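Local atomic coordinates of 6-phospho-alpha-glucosidase (Merdibacter massiliensis, PDB entry 6VC6), a protein that hydrolyses 6-phospho-alpha-glucosides to release glucose 6-phosphate, probably by the NAD- and manganese-dependent redox mechanism of glycoside hydrolase family 4. Residues I81-R86 / A140-Y145; C7-G12 / V36-D41; D96-L101 / D280-D285; L90-E95 / E431-M436. One frame throughout, in Å; residues are numbered along the deposited sequence.

Interaction 1 of 4, residues I81-R86 / A140-Y145. With NAD (nicotinamide-adenine-dinucleotide), chain G.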
# COMPACT_ATOMS: atom_id res chain seq x y z
N ILE A 81 -5.64 12.88 -7.91
CA ILE A 81 -4.87 11.90 -8.66
C ILE A 81 -4.78 10.64 -7.82
O ILE A 81 -4.18 10.66 -6.73
CB ILE A 81 -3.47 12.42 -9.03
CG1 ILE A 81 -3.57 13.77 -9.75
CG2 ILE A 81 -2.74 11.40 -9.89
CD1 ILE A 81 -4.22 13.69 -11.11
N PHE A 82 -5.36 9.55 -8.31
CA PHE A 82 -5.30 8.25 -7.65
C PHE A 82 -4.15 7.47 -8.28
O PHE A 82 -4.22 7.09 -9.46
CB PHE A 82 -6.62 7.49 -7.79
CG PHE A 82 -7.76 8.08 -7.00
CD1 PHE A 82 -7.60 9.24 -6.25
CD2 PHE A 82 -9.00 7.46 -7.00
CE1 PHE A 82 -8.65 9.77 -5.53
CE2 PHE A 82 -10.06 7.99 -6.29
CZ PHE A 82 -9.88 9.15 -5.55
N MSE A 83 -3.10 7.22 -7.51
CA MSE A 83 -1.93 6.53 -8.03
C MSE A 83 -1.85 5.08 -7.56
O MSE A 83 -1.82 4.81 -6.36
CB MSE A 83 -0.65 7.27 -7.64
CG MSE A 83 -0.74 8.78 -7.78
SE MSE A 83 1.01 9.62 -7.97
CE MSE A 83 1.44 9.01 -9.77
N GLN A 84 -1.83 4.15 -8.51
CA GLN A 84 -1.73 2.72 -8.21
C GLN A 84 -0.87 2.02 -9.26
O GLN A 84 -1.24 0.98 -9.81
CB GLN A 84 -3.11 2.08 -8.10
CG GLN A 84 -4.01 2.27 -9.31
CD GLN A 84 -5.29 1.46 -9.22
OE1 GLN A 84 -6.04 1.35 -10.18
NE2 GLN A 84 -5.54 0.89 -8.04
N MSE A 85 0.30 2.59 -9.53
CA MSE A 85 1.25 2.00 -10.45
C MSE A 85 2.01 0.87 -9.81
O MSE A 85 2.08 0.83 -8.59
CB MSE A 85 2.26 3.04 -10.94
CG MSE A 85 3.30 3.45 -9.90
SE MSE A 85 4.90 4.35 -10.58
CE MSE A 85 3.99 5.76 -11.54
N ARG A 86 2.56 -0.04 -10.60
CA ARG A 86 3.49 -1.06 -10.13
C ARG A 86 4.72 -0.98 -11.03
O ARG A 86 4.72 -1.53 -12.14
CB ARG A 86 2.87 -2.46 -10.15
CG ARG A 86 3.78 -3.54 -9.58
CD ARG A 86 3.18 -4.93 -9.74
NE ARG A 86 2.02 -5.15 -8.88
CZ ARG A 86 2.11 -5.49 -7.59
NH1 ARG A 86 1.01 -5.68 -6.88
NH2 ARG A 86 3.30 -5.65 -7.02
N ALA A 140 -3.35 19.71 -7.26
CA ALA A 140 -4.19 18.52 -7.16
C ALA A 140 -3.74 17.68 -5.97
O ALA A 140 -2.55 17.58 -5.66
CB ALA A 140 -4.11 17.70 -8.44
N TRP A 141 -4.71 17.07 -5.29
CA TRP A 141 -4.41 16.16 -4.19
C TRP A 141 -3.99 14.81 -4.76
O TRP A 141 -4.74 14.19 -5.51
CB TRP A 141 -5.62 16.01 -3.27
CG TRP A 141 -5.53 16.83 -2.02
CD1 TRP A 141 -6.22 17.97 -1.74
CD2 TRP A 141 -4.70 16.57 -0.88
NE1 TRP A 141 -5.87 18.44 -0.49
CE2 TRP A 141 -4.94 17.60 0.05
CE3 TRP A 141 -3.77 15.57 -0.56
CZ2 TRP A 141 -4.29 17.65 1.28
CZ3 TRP A 141 -3.13 15.63 0.66
CH2 TRP A 141 -3.39 16.66 1.57
N ILE A 142 -2.79 14.37 -4.39
CA ILE A 142 -2.24 13.11 -4.89
C ILE A 142 -2.39 12.07 -3.79
O ILE A 142 -1.73 12.13 -2.75
CB ILE A 142 -0.77 13.28 -5.31
CG1 ILE A 142 -0.67 14.14 -6.57
CG2 ILE A 142 -0.13 11.92 -5.54
CD1 ILE A 142 0.74 14.50 -6.96
N LEU A 143 -3.28 11.10 -4.02
CA LEU A 143 -3.49 9.98 -3.12
C LEU A 143 -2.81 8.76 -3.72
O LEU A 143 -3.17 8.32 -4.81
CB LEU A 143 -4.98 9.72 -2.89
CG LEU A 143 -5.84 10.94 -2.55
CD1 LEU A 143 -7.26 10.52 -2.21
CD2 LEU A 143 -5.22 11.74 -1.42
N ASN A 144 -1.83 8.21 -3.00
CA ASN A 144 -0.95 7.18 -3.54
C ASN A 144 -1.16 5.85 -2.83
O ASN A 144 -1.03 5.77 -1.61
CB ASN A 144 0.51 7.61 -3.43
CG ASN A 144 1.47 6.55 -3.93
OD1 ASN A 144 1.38 6.11 -5.07
ND2 ASN A 144 2.39 6.13 -3.07
N TYR A 145 -1.39 4.80 -3.59
CA TYR A 145 -1.45 3.47 -3.06
C TYR A 145 -0.15 2.74 -3.43
O TYR A 145 0.17 1.73 -2.86
CB TYR A 145 -2.60 2.73 -3.71
CG TYR A 145 -3.79 2.43 -2.86
CD1 TYR A 145 -5.03 2.33 -3.42
CD2 TYR A 145 -3.67 2.21 -1.51
CE1 TYR A 145 -6.14 2.03 -2.66
CE2 TYR A 145 -4.76 1.91 -0.75
CZ TYR A 145 -5.99 1.82 -1.33
OH TYR A 145 -7.09 1.52 -0.59
PA NAD G . -0.61 -4.38 -11.86
O1A NAD G . -1.85 -5.19 -12.15
O2A NAD G . 0.70 -4.74 -12.51
O5B NAD G . -0.93 -2.84 -12.18
C5B NAD G . 0.13 -1.89 -12.32
C4B NAD G . -0.19 -0.93 -13.45
O4B NAD G . 0.60 0.25 -13.33
C3B NAD G . 0.13 -1.56 -14.80
O3B NAD G . -1.01 -1.44 -15.66
C2B NAD G . 1.27 -0.75 -15.35
O2B NAD G . 1.12 -0.55 -16.76
C1B NAD G . 1.16 0.57 -14.60
N9A NAD G . 2.48 1.24 -14.47
C8A NAD G . 3.66 0.66 -14.16
N7A NAD G . 4.65 1.58 -14.13
C5A NAD G . 4.11 2.78 -14.43
C6A NAD G . 4.59 4.17 -14.57
N6A NAD G . 5.90 4.49 -14.39
N1A NAD G . 3.69 5.12 -14.90
C2A NAD G . 2.39 4.83 -15.09
N3A NAD G . 1.88 3.59 -14.97
C4A NAD G . 2.68 2.54 -14.66
O3 NAD G . -0.38 -4.32 -10.27
PN NAD G . -1.56 -4.56 -9.20
O1N NAD G . -1.41 -5.94 -8.62
O2N NAD G . -2.88 -4.12 -9.80
O5D NAD G . -1.13 -3.49 -8.08
C5D NAD G . -1.42 -2.11 -8.26
C4D NAD G . -0.62 -1.32 -7.23
O4D NAD G . -1.43 -1.08 -6.07
C3D NAD G . 0.59 -2.11 -6.77
O3D NAD G . 1.74 -1.26 -6.79
C2D NAD G . 0.29 -2.49 -5.34
O2D NAD G . 1.48 -2.52 -4.55
C1D NAD G . -0.63 -1.36 -4.92
N1N NAD G . -1.45 -1.71 -3.76
C2N NAD G . -1.21 -1.04 -2.63
C3N NAD G . -1.93 -1.30 -1.47
C7N NAD G . -1.61 -0.52 -0.24
O7N NAD G . -2.06 -0.89 0.84
N7N NAD G . -0.84 0.56 -0.34
C4N NAD G . -2.92 -2.27 -1.50
C5N NAD G . -3.15 -2.96 -2.68
C6N NAD G . -2.40 -2.65 -3.82
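Phe82 and Leu143 lie side by side on neighbouring parallel strands of the Rossmann-type sheet, pointing the same way, and Leu143 CD1 meets Phe82 CE1 at 3.7 Å. With CG anti to its carbonyl carbon (chi1 -70°), Phe82 leans its ring against the methyl, and helices 16-25 and 318-331 pack over this face. On the other face Met83, a selenomethionine, runs obliquely across Ile142: its SE sits 3.5 Å from Ile142 CG2, while Ile81 CB rests on Ile142 CG1. Asn144 OD1 turns back over Met83 CB, though its amide is held by Asn168 and Ser146. Between the two faces the backbones bond in a regular ladder, from Ile81 N to Trp141 O (2.9 Å) through to Tyr145 N on Met83 O. Where the strands end, the loops receive the dinucleotide. Arg86, in the loop beyond the strand, sets out with CG anti to the backbone N and then bends at chi3 (-71°), which lays one guanidinium face against NAD C3D and sends NE to the bridging O3 at 2.9 Å and NH1 to O1N. At the nicotinamide end, N7N of NAD gives a nearly straight bond (169°) to Tyr145 O at 3.0 Å.

Interaction 2 of 4, residues C7-G12 / V36-D41. With NAD (nicotinamide-adenine-dinucleotide), chain G.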
# COMPACT_ATOMS: atom_id res chain seq x y z
N CYS A 7 -8.06 11.53 -11.90
CA CYS A 7 -7.21 10.76 -12.80
C CYS A 7 -6.60 9.60 -12.03
O CYS A 7 -6.05 9.80 -10.94
CB CYS A 7 -6.10 11.63 -13.42
SG CYS A 7 -4.80 10.67 -14.23
N ILE A 8 -6.69 8.40 -12.60
CA ILE A 8 -6.09 7.21 -12.02
C ILE A 8 -4.78 6.94 -12.75
O ILE A 8 -4.78 6.69 -13.97
CB ILE A 8 -7.03 6.00 -12.11
CG1 ILE A 8 -8.24 6.19 -11.19
CG2 ILE A 8 -6.29 4.72 -11.76
CD1 ILE A 8 -9.26 5.07 -11.29
N VAL A 9 -3.67 6.99 -12.03
CA VAL A 9 -2.37 6.64 -12.58
C VAL A 9 -2.17 5.14 -12.40
O VAL A 9 -2.15 4.64 -11.27
CB VAL A 9 -1.24 7.43 -11.90
CG1 VAL A 9 0.11 6.90 -12.35
CG2 VAL A 9 -1.37 8.91 -12.23
N GLY A 10 -2.02 4.43 -13.51
CA GLY A 10 -2.00 2.98 -13.48
C GLY A 10 -3.36 2.43 -13.86
O GLY A 10 -3.90 1.55 -13.18
N GLY A 11 -3.92 2.94 -14.96
CA GLY A 11 -5.24 2.51 -15.40
C GLY A 11 -5.31 1.06 -15.81
O GLY A 11 -6.41 0.49 -15.83
N GLY A 12 -4.18 0.45 -16.15
CA GLY A 12 -4.13 -0.95 -16.48
C GLY A 12 -4.02 -1.89 -15.31
O GLY A 12 -3.83 -3.10 -15.51
N VAL A 36 -10.13 10.21 -15.90
CA VAL A 36 -9.13 9.86 -16.90
C VAL A 36 -8.27 8.73 -16.35
O VAL A 36 -7.71 8.85 -15.25
CB VAL A 36 -8.25 11.07 -17.28
CG1 VAL A 36 -7.24 10.67 -18.34
CG2 VAL A 36 -9.11 12.22 -17.77
N LEU A 37 -8.15 7.65 -17.11
CA LEU A 37 -7.24 6.57 -16.78
C LEU A 37 -5.93 6.79 -17.53
O LEU A 37 -5.91 6.88 -18.76
CB LEU A 37 -7.83 5.21 -17.16
CG LEU A 37 -9.17 4.80 -16.54
CD1 LEU A 37 -9.53 3.39 -16.96
CD2 LEU A 37 -9.13 4.92 -15.03
N PHE A 38 -4.83 6.89 -16.79
CA PHE A 38 -3.51 7.03 -17.38
C PHE A 38 -2.67 5.79 -17.11
O PHE A 38 -2.78 5.17 -16.04
CB PHE A 38 -2.77 8.26 -16.84
CG PHE A 38 -1.39 8.43 -17.40
CD1 PHE A 38 -1.19 9.00 -18.65
CD2 PHE A 38 -0.28 8.01 -16.68
CE1 PHE A 38 0.08 9.15 -19.17
CE2 PHE A 38 0.99 8.15 -17.20
CZ PHE A 38 1.17 8.73 -18.44
N ASP A 39 -1.84 5.43 -18.08
CA ASP A 39 -0.94 4.29 -17.96
C ASP A 39 0.13 4.42 -19.03
O ASP A 39 -0.07 5.08 -20.05
CB ASP A 39 -1.68 2.96 -18.08
CG ASP A 39 -0.93 1.81 -17.44
OD1 ASP A 39 0.26 1.62 -17.75
OD2 ASP A 39 -1.54 1.08 -16.62
N ILE A 40 1.27 3.78 -18.78
CA ILE A 40 2.33 3.72 -19.79
C ILE A 40 2.22 2.49 -20.67
O ILE A 40 2.97 2.37 -21.65
CB ILE A 40 3.73 3.75 -19.13
CG1 ILE A 40 3.95 2.51 -18.27
CG2 ILE A 40 3.90 5.02 -18.31
CD1 ILE A 40 5.40 2.22 -17.97
N ASP A 41 1.30 1.57 -20.36
CA ASP A 41 1.07 0.37 -21.15
C ASP A 41 -0.29 0.52 -21.82
O ASP A 41 -1.33 0.29 -21.20
CB ASP A 41 1.13 -0.88 -20.28
CG ASP A 41 1.32 -2.16 -21.08
OD1 ASP A 41 0.86 -2.21 -22.24
OD2 ASP A 41 1.92 -3.11 -20.54
PA NAD G . -0.61 -4.38 -11.86
O1A NAD G . -1.85 -5.19 -12.15
O2A NAD G . 0.70 -4.74 -12.51
O5B NAD G . -0.93 -2.84 -12.18
C5B NAD G . 0.13 -1.89 -12.32
C4B NAD G . -0.19 -0.93 -13.45
O4B NAD G . 0.60 0.25 -13.33
C3B NAD G . 0.13 -1.56 -14.80
O3B NAD G . -1.01 -1.44 -15.66
C2B NAD G . 1.27 -0.75 -15.35
O2B NAD G . 1.12 -0.55 -16.76
C1B NAD G . 1.16 0.57 -14.60
N9A NAD G . 2.48 1.24 -14.47
C8A NAD G . 3.66 0.66 -14.16
N7A NAD G . 4.65 1.58 -14.13
C5A NAD G . 4.11 2.78 -14.43
C6A NAD G . 4.59 4.17 -14.57
N6A NAD G . 5.90 4.49 -14.39
N1A NAD G . 3.69 5.12 -14.90
C2A NAD G . 2.39 4.83 -15.09
N3A NAD G . 1.88 3.59 -14.97
C4A NAD G . 2.68 2.54 -14.66
O3 NAD G . -0.38 -4.32 -10.27
PN NAD G . -1.56 -4.56 -9.20
O1N NAD G . -1.41 -5.94 -8.62
O2N NAD G . -2.88 -4.12 -9.80
O5D NAD G . -1.13 -3.49 -8.08
C5D NAD G . -1.42 -2.11 -8.26
C4D NAD G . -0.62 -1.32 -7.23
O4D NAD G . -1.43 -1.08 -6.07
C3D NAD G . 0.59 -2.11 -6.77
O3D NAD G . 1.74 -1.26 -6.79
C2D NAD G . 0.29 -2.49 -5.34
O2D NAD G . 1.48 -2.52 -4.55
C1D NAD G . -0.63 -1.36 -4.92
N1N NAD G . -1.45 -1.71 -3.76
C2N NAD G . -1.21 -1.04 -2.63
C3N NAD G . -1.93 -1.30 -1.47
C7N NAD G . -1.61 -0.52 -0.24
O7N NAD G . -2.06 -0.89 0.84
N7N NAD G . -0.84 0.56 -0.34
C4N NAD G . -2.92 -2.27 -1.50
C5N NAD G . -3.15 -2.96 -2.68
C6N NAD G . -2.40 -2.65 -3.82
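Gly11 fits tightly against Leu37 and Phe38 where the first strand of this Rossmann-type beta-alpha-beta unit turns into its glycine-rich loop. A side chain on Gly11 would run into Leu37 CB, and one on Gly12 into Asp39 OD2. Phe38 O takes two bonds, from Gly10 N and Gly11 N, both at 2.7 Å and from opposite faces of its carbonyl plane. Behind the turn, Ile8 CD1 lies alongside Leu37 CD2 at 3.7 Å. Packing relaxes toward Ile40, which is exposed to solvent but still meets the adenine, its CG2 3.4 Å from NAD N1A. Between these extremes stands Asp39: OD1 receives the ribose O2B at 2.5 Å, and OD2 receives O3B together with Gly12 N (2.8 Å). An asparagine in its place would probably leave one ribose hydroxyl, or Gly12 N, without its acceptor, since an amide offers a single acceptor oxygen. Strand 4-9 runs between 32-38 and 80-83, with helix 71-75 over the face of Cys7, Val9 and Phe38.

Interaction 3 of 4, residues D96-L101 / D280-D285. With G6P (6-O-phosphono-alpha-D-glucopyranose), chain F.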
# COMPACT_ATOMS: atom_id res chain seq x y z
N ASP A 96 11.53 -10.39 -7.98
CA ASP A 96 11.80 -10.03 -6.59
C ASP A 96 11.61 -11.22 -5.67
O ASP A 96 12.43 -11.46 -4.77
CB ASP A 96 10.88 -8.88 -6.17
CG ASP A 96 11.15 -7.59 -6.92
OD1 ASP A 96 12.27 -7.44 -7.47
OD2 ASP A 96 10.25 -6.73 -6.96
N GLU A 97 10.53 -11.98 -5.87
CA GLU A 97 10.22 -13.08 -4.97
C GLU A 97 11.08 -14.31 -5.25
O GLU A 97 11.57 -14.95 -4.32
CB GLU A 97 8.74 -13.43 -5.07
CG GLU A 97 7.81 -12.45 -4.36
CD GLU A 97 6.38 -12.56 -4.85
OE1 GLU A 97 6.14 -13.37 -5.77
OE2 GLU A 97 5.49 -11.86 -4.32
N HIS A 98 11.28 -14.64 -6.53
CA HIS A 98 12.00 -15.87 -6.88
C HIS A 98 13.46 -15.79 -6.46
O HIS A 98 13.99 -16.71 -5.82
CB HIS A 98 11.89 -16.13 -8.38
CG HIS A 98 10.67 -16.91 -8.78
ND1 HIS A 98 10.74 -18.16 -9.35
CD2 HIS A 98 9.36 -16.60 -8.68
CE1 HIS A 98 9.51 -18.60 -9.58
NE2 HIS A 98 8.66 -17.67 -9.19
N ILE A 99 14.13 -14.69 -6.80
CA ILE A 99 15.57 -14.59 -6.57
C ILE A 99 15.89 -14.57 -5.08
O ILE A 99 16.86 -15.18 -4.63
CB ILE A 99 16.13 -13.36 -7.30
CG1 ILE A 99 15.97 -13.53 -8.81
CG2 ILE A 99 17.59 -13.13 -6.94
CD1 ILE A 99 16.20 -12.26 -9.61
N SER A 100 15.06 -13.88 -4.29
CA SER A 100 15.27 -13.86 -2.84
C SER A 100 15.13 -15.26 -2.26
O SER A 100 15.97 -15.71 -1.47
CB SER A 100 14.29 -12.90 -2.18
OG SER A 100 14.47 -11.58 -2.65
N LEU A 101 14.06 -15.97 -2.63
CA LEU A 101 13.83 -17.31 -2.10
C LEU A 101 14.88 -18.30 -2.59
O LEU A 101 15.31 -19.18 -1.84
CB LEU A 101 12.42 -17.78 -2.46
CG LEU A 101 11.28 -17.06 -1.75
CD1 LEU A 101 9.96 -17.31 -2.45
CD2 LEU A 101 11.20 -17.48 -0.29
N ASP A 280 9.52 -21.71 -6.19
CA ASP A 280 9.30 -21.81 -7.62
C ASP A 280 7.89 -21.40 -8.05
O ASP A 280 7.67 -21.18 -9.24
CB ASP A 280 9.59 -23.24 -8.10
CG ASP A 280 11.07 -23.55 -8.12
OD1 ASP A 280 11.83 -22.80 -8.77
OD2 ASP A 280 11.48 -24.55 -7.50
N TYR A 281 6.95 -21.30 -7.12
CA TYR A 281 5.61 -20.79 -7.39
C TYR A 281 5.27 -19.80 -6.28
O TYR A 281 4.91 -20.21 -5.17
CB TYR A 281 4.58 -21.91 -7.47
CG TYR A 281 3.23 -21.44 -7.97
CD1 TYR A 281 3.00 -21.23 -9.33
CD2 TYR A 281 2.18 -21.22 -7.09
CE1 TYR A 281 1.77 -20.80 -9.79
CE2 TYR A 281 0.94 -20.79 -7.55
CZ TYR A 281 0.74 -20.58 -8.90
OH TYR A 281 -0.48 -20.16 -9.35
N THR A 282 5.40 -18.51 -6.57
CA THR A 282 5.33 -17.47 -5.56
C THR A 282 3.99 -16.74 -5.62
O THR A 282 3.11 -17.05 -6.44
CB THR A 282 6.49 -16.49 -5.72
OG1 THR A 282 6.39 -15.83 -6.99
CG2 THR A 282 7.82 -17.23 -5.65
N ARG A 283 3.84 -15.75 -4.75
CA ARG A 283 2.59 -14.99 -4.67
C ARG A 283 2.32 -14.23 -5.96
O ARG A 283 1.17 -14.08 -6.38
CB ARG A 283 2.63 -14.04 -3.47
CG ARG A 283 1.43 -13.11 -3.36
CD ARG A 283 0.12 -13.88 -3.26
NE ARG A 283 -1.04 -12.99 -3.27
CZ ARG A 283 -2.30 -13.39 -3.39
NH1 ARG A 283 -2.57 -14.68 -3.52
NH2 ARG A 283 -3.28 -12.50 -3.39
N ALA A 284 3.38 -13.73 -6.61
CA ALA A 284 3.21 -13.06 -7.90
C ALA A 284 2.61 -14.01 -8.93
O ALA A 284 1.80 -13.60 -9.76
CB ALA A 284 4.54 -12.51 -8.39
N ASP A 285 3.00 -15.29 -8.87
CA ASP A 285 2.39 -16.28 -9.75
C ASP A 285 0.94 -16.55 -9.36
O ASP A 285 0.09 -16.78 -10.22
CB ASP A 285 3.20 -17.58 -9.72
CG ASP A 285 4.62 -17.39 -10.20
OD1 ASP A 285 4.81 -16.89 -11.33
OD2 ASP A 285 5.56 -17.75 -9.45
C1 G6P F . -1.82 -6.00 1.62
C2 G6P F . -1.11 -4.63 1.60
C3 G6P F . -0.71 -4.15 0.21
C4 G6P F . -0.16 -5.32 -0.57
C5 G6P F . -1.31 -6.27 -0.83
C6 G6P F . -0.79 -7.53 -1.52
O1 G6P F . -3.09 -5.87 2.26
O2 G6P F . -1.97 -3.65 2.20
O3 G6P F . 0.27 -3.12 0.30
O4 G6P F . 0.38 -4.85 -1.81
O5 G6P F . -1.97 -6.70 0.37
O6 G6P F . -1.85 -8.12 -2.26
P G6P F . -1.54 -9.27 -3.34
O1P G6P F . -1.16 -8.49 -4.57
O2P G6P F . -0.41 -10.07 -2.73
O3P G6P F . -2.84 -10.03 -3.44
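Glu97 reaches from helix 89-102 to the start of helix 283-289, where its OE1 accepts two bonds, from Thr282 OG1 at 2.8 Å, nearly in line with the C-O bond, and from Ala284 N at 2.9 Å on the syn lone pair. Thr282 occupies the N-cap position, so the carboxylate meets the first turn of the helix. His98 comes in beside it, crossing Thr282 with His98 CD2 3.5 Å from Thr282 CG2, and gives NE2 to Asp285 OD2 at 3.1 Å along an almost straight line (176°). The oxygen lies in the imidazole plane, but the carboxylate stands perpendicular to the ring, and its anti lone pair takes Thr282 N. Second-shell partners steady both acids: Glu97 OE2 pairs with Arg93 NE, and Asp285 OD1 with Arg94 NE. An alanine instead of Glu97 would probably leave Ala284 N and Thr282 OG1 without their shared acceptor and Arg93 NE without its ion-pair mate. Alongside Glu97, Arg283 bends at chi2 (58°) and grips the sugar phosphate edge-on, NE on O2P at 3.0 Å and NH2 on O3P. The chemistry implies a helix start fixed by buried acids, whose charge the helix end and arginines would probably ease.

Interaction 4 of 4, residues L90-E95 / E431-M436. With G6P (6-O-phosphono-alpha-D-glucopyranose), chain F.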
# COMPACT_ATOMS: atom_id res chain seq x y z
N LEU A 90 3.97 -6.97 -12.52
CA LEU A 90 4.04 -8.28 -11.88
C LEU A 90 5.20 -9.15 -12.37
O LEU A 90 5.70 -9.95 -11.56
CB LEU A 90 2.70 -9.01 -12.07
CG LEU A 90 1.53 -8.43 -11.28
CD1 LEU A 90 0.22 -9.09 -11.67
CD2 LEU A 90 1.78 -8.56 -9.78
N PRO A 91 5.65 -9.07 -13.63
CA PRO A 91 6.86 -9.83 -14.00
C PRO A 91 8.07 -9.51 -13.13
O PRO A 91 8.87 -10.41 -12.84
CB PRO A 91 7.09 -9.43 -15.46
CG PRO A 91 5.73 -9.17 -15.98
CD PRO A 91 4.97 -8.56 -14.83
N MSE A 92 8.23 -8.27 -12.71
CA MSE A 92 9.37 -7.90 -11.87
C MSE A 92 9.12 -8.26 -10.41
O MSE A 92 10.07 -8.51 -9.66
CB MSE A 92 9.68 -6.41 -12.01
CG MSE A 92 10.38 -6.04 -13.32
SE MSE A 92 11.93 -7.16 -13.72
CE MSE A 92 12.97 -6.85 -12.09
N ARG A 93 7.85 -8.27 -10.00
CA ARG A 93 7.51 -8.81 -8.68
C ARG A 93 7.87 -10.28 -8.59
O ARG A 93 8.31 -10.76 -7.54
CB ARG A 93 6.03 -8.59 -8.39
CG ARG A 93 5.58 -9.14 -7.03
CD ARG A 93 4.08 -9.01 -6.84
NE ARG A 93 3.67 -9.45 -5.51
CZ ARG A 93 2.42 -9.40 -5.05
NH1 ARG A 93 1.45 -8.92 -5.82
NH2 ARG A 93 2.13 -9.83 -3.83
N ARG A 94 7.70 -11.01 -9.69
CA ARG A 94 8.11 -12.41 -9.74
C ARG A 94 9.61 -12.55 -9.52
O ARG A 94 10.07 -13.41 -8.75
CB ARG A 94 7.71 -13.02 -11.09
CG ARG A 94 7.72 -14.53 -11.14
CD ARG A 94 7.22 -15.02 -12.49
NE ARG A 94 7.02 -16.47 -12.51
CZ ARG A 94 7.96 -17.35 -12.81
NH1 ARG A 94 9.18 -16.94 -13.11
NH2 ARG A 94 7.68 -18.65 -12.80
N GLU A 95 10.40 -11.69 -10.18
CA GLU A 95 11.85 -11.73 -10.00
C GLU A 95 12.25 -11.35 -8.58
O GLU A 95 13.20 -11.91 -8.02
CB GLU A 95 12.53 -10.81 -11.01
CG GLU A 95 12.29 -11.19 -12.47
CD GLU A 95 13.14 -12.36 -12.91
OE1 GLU A 95 14.17 -12.64 -12.25
OE2 GLU A 95 12.79 -13.00 -13.92
N GLU A 431 21.47 -6.92 -11.69
CA GLU A 431 21.50 -7.45 -13.05
C GLU A 431 20.11 -7.47 -13.67
O GLU A 431 19.91 -7.00 -14.80
CB GLU A 431 22.11 -8.85 -13.05
CG GLU A 431 22.85 -9.22 -14.32
CD GLU A 431 24.15 -8.44 -14.50
OE1 GLU A 431 24.65 -8.38 -15.64
OE2 GLU A 431 24.65 -7.88 -13.51
N VAL A 432 19.12 -8.01 -12.95
CA VAL A 432 17.78 -8.12 -13.50
C VAL A 432 17.05 -6.78 -13.55
O VAL A 432 16.14 -6.60 -14.36
CB VAL A 432 16.95 -9.15 -12.71
CG1 VAL A 432 17.34 -10.57 -13.10
CG2 VAL A 432 17.11 -8.93 -11.22
N ASN A 433 17.44 -5.83 -12.70
CA ASN A 433 16.85 -4.50 -12.67
C ASN A 433 17.67 -3.49 -13.47
O ASN A 433 17.75 -2.32 -13.08
CB ASN A 433 16.68 -4.01 -11.23
CG ASN A 433 15.54 -4.70 -10.51
OD1 ASN A 433 14.39 -4.27 -10.61
ND2 ASN A 433 15.85 -5.76 -9.78
N LYS A 434 18.27 -3.92 -14.58
CA LYS A 434 19.30 -3.12 -15.24
C LYS A 434 18.78 -1.75 -15.67
O LYS A 434 19.42 -0.73 -15.40
CB LYS A 434 19.86 -3.88 -16.45
CG LYS A 434 21.23 -3.39 -16.89
CD LYS A 434 22.32 -4.26 -16.31
CE LYS A 434 22.67 -5.38 -17.28
NZ LYS A 434 23.21 -6.57 -16.58
N GLY A 435 17.64 -1.72 -16.34
CA GLY A 435 17.13 -0.46 -16.86
C GLY A 435 16.03 0.16 -16.04
O GLY A 435 15.30 1.03 -16.54
N MSE A 436 15.89 -0.25 -14.78
CA MSE A 436 14.79 0.21 -13.95
C MSE A 436 15.25 0.79 -12.62
O MSE A 436 14.48 1.43 -11.90
CB MSE A 436 13.80 -0.93 -13.70
CG MSE A 436 13.09 -1.41 -14.96
SE MSE A 436 12.44 -3.25 -14.80
CE MSE A 436 14.13 -4.18 -15.07
C1 G6P F . -1.82 -6.00 1.62
C2 G6P F . -1.11 -4.63 1.60
C3 G6P F . -0.71 -4.15 0.21
C4 G6P F . -0.16 -5.32 -0.57
C5 G6P F . -1.31 -6.27 -0.83
C6 G6P F . -0.79 -7.53 -1.52
O1 G6P F . -3.09 -5.87 2.26
O2 G6P F . -1.97 -3.65 2.20
O3 G6P F . 0.27 -3.12 0.30
O4 G6P F . 0.38 -4.85 -1.81
O5 G6P F . -1.97 -6.70 0.37
O6 G6P F . -1.85 -8.12 -2.26
P G6P F . -1.54 -9.27 -3.34
O1P G6P F . -1.16 -8.49 -4.57
O2P G6P F . -0.41 -10.07 -2.73
O3P G6P F . -2.84 -10.03 -3.44
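Met92, a selenomethionine, points its CB from helix 89-102 toward the tail that follows helix 419-432. CG, anti to the carbonyl carbon (chi1 -75°), comes 3.8 Å from SE of Met436, itself a selenomethionine. One atom further, Met92 SE faces Met436 CE at 3.9 Å, the two chains reaching toward each other tip to tip. The bend at chi2 (-50°) sets SE there, and that at chi3 (-57°) turns CE to the amide of Asn433, where it stops 3.3 Å from OD1, with the main-chain O of Val432 also within van der Waals range. The contact is van der Waals packing, apolar at its Met92-Met436 centre, between the N-terminal Rossmann-type part of this family 4 glycosidase and the end of helix 419-432 with its tail. Asn433, the first residue to leave the helix, is oriented from outside, its OD1 bonded to Arg121 and its ND2 to Met429 O. One turn on from Met92, Glu95 crosses Val432, OE1 to CG1 at 3.9 Å. Arg93, which follows Met92 in the chain, runs extended in another direction, its NH1 and NH2 gripping G6P O1P and O2P at 2.9 and 2.8 Å.

Overall arrangement
Interactions 1 and 2 are buried strand pairings in one sheet, where strands 4-9 and 80-83 are neighbours; their ladders of backbone bonds hold apolar side chains, and of the same NAD interaction 2 holds the adenosine ribose, while interaction 1 spans from the adenine to the nicotinamide. Interactions 3 and 4 share helix 89-102, which follows strand 80-83 in the chain, and lie about 12 Å apart between centres. The first is buried and polar, built on carboxylates and a helix start; the second is a surface contact of selenomethionines, with a smaller buried area. Interaction 3 nests within the loop closed by interaction 4, and a salt bridge joins the two. Toward the ligands, Arg86 of interaction 1 and Arg93 of interaction 4 come close, serving the NAD and sugar phosphates respectively.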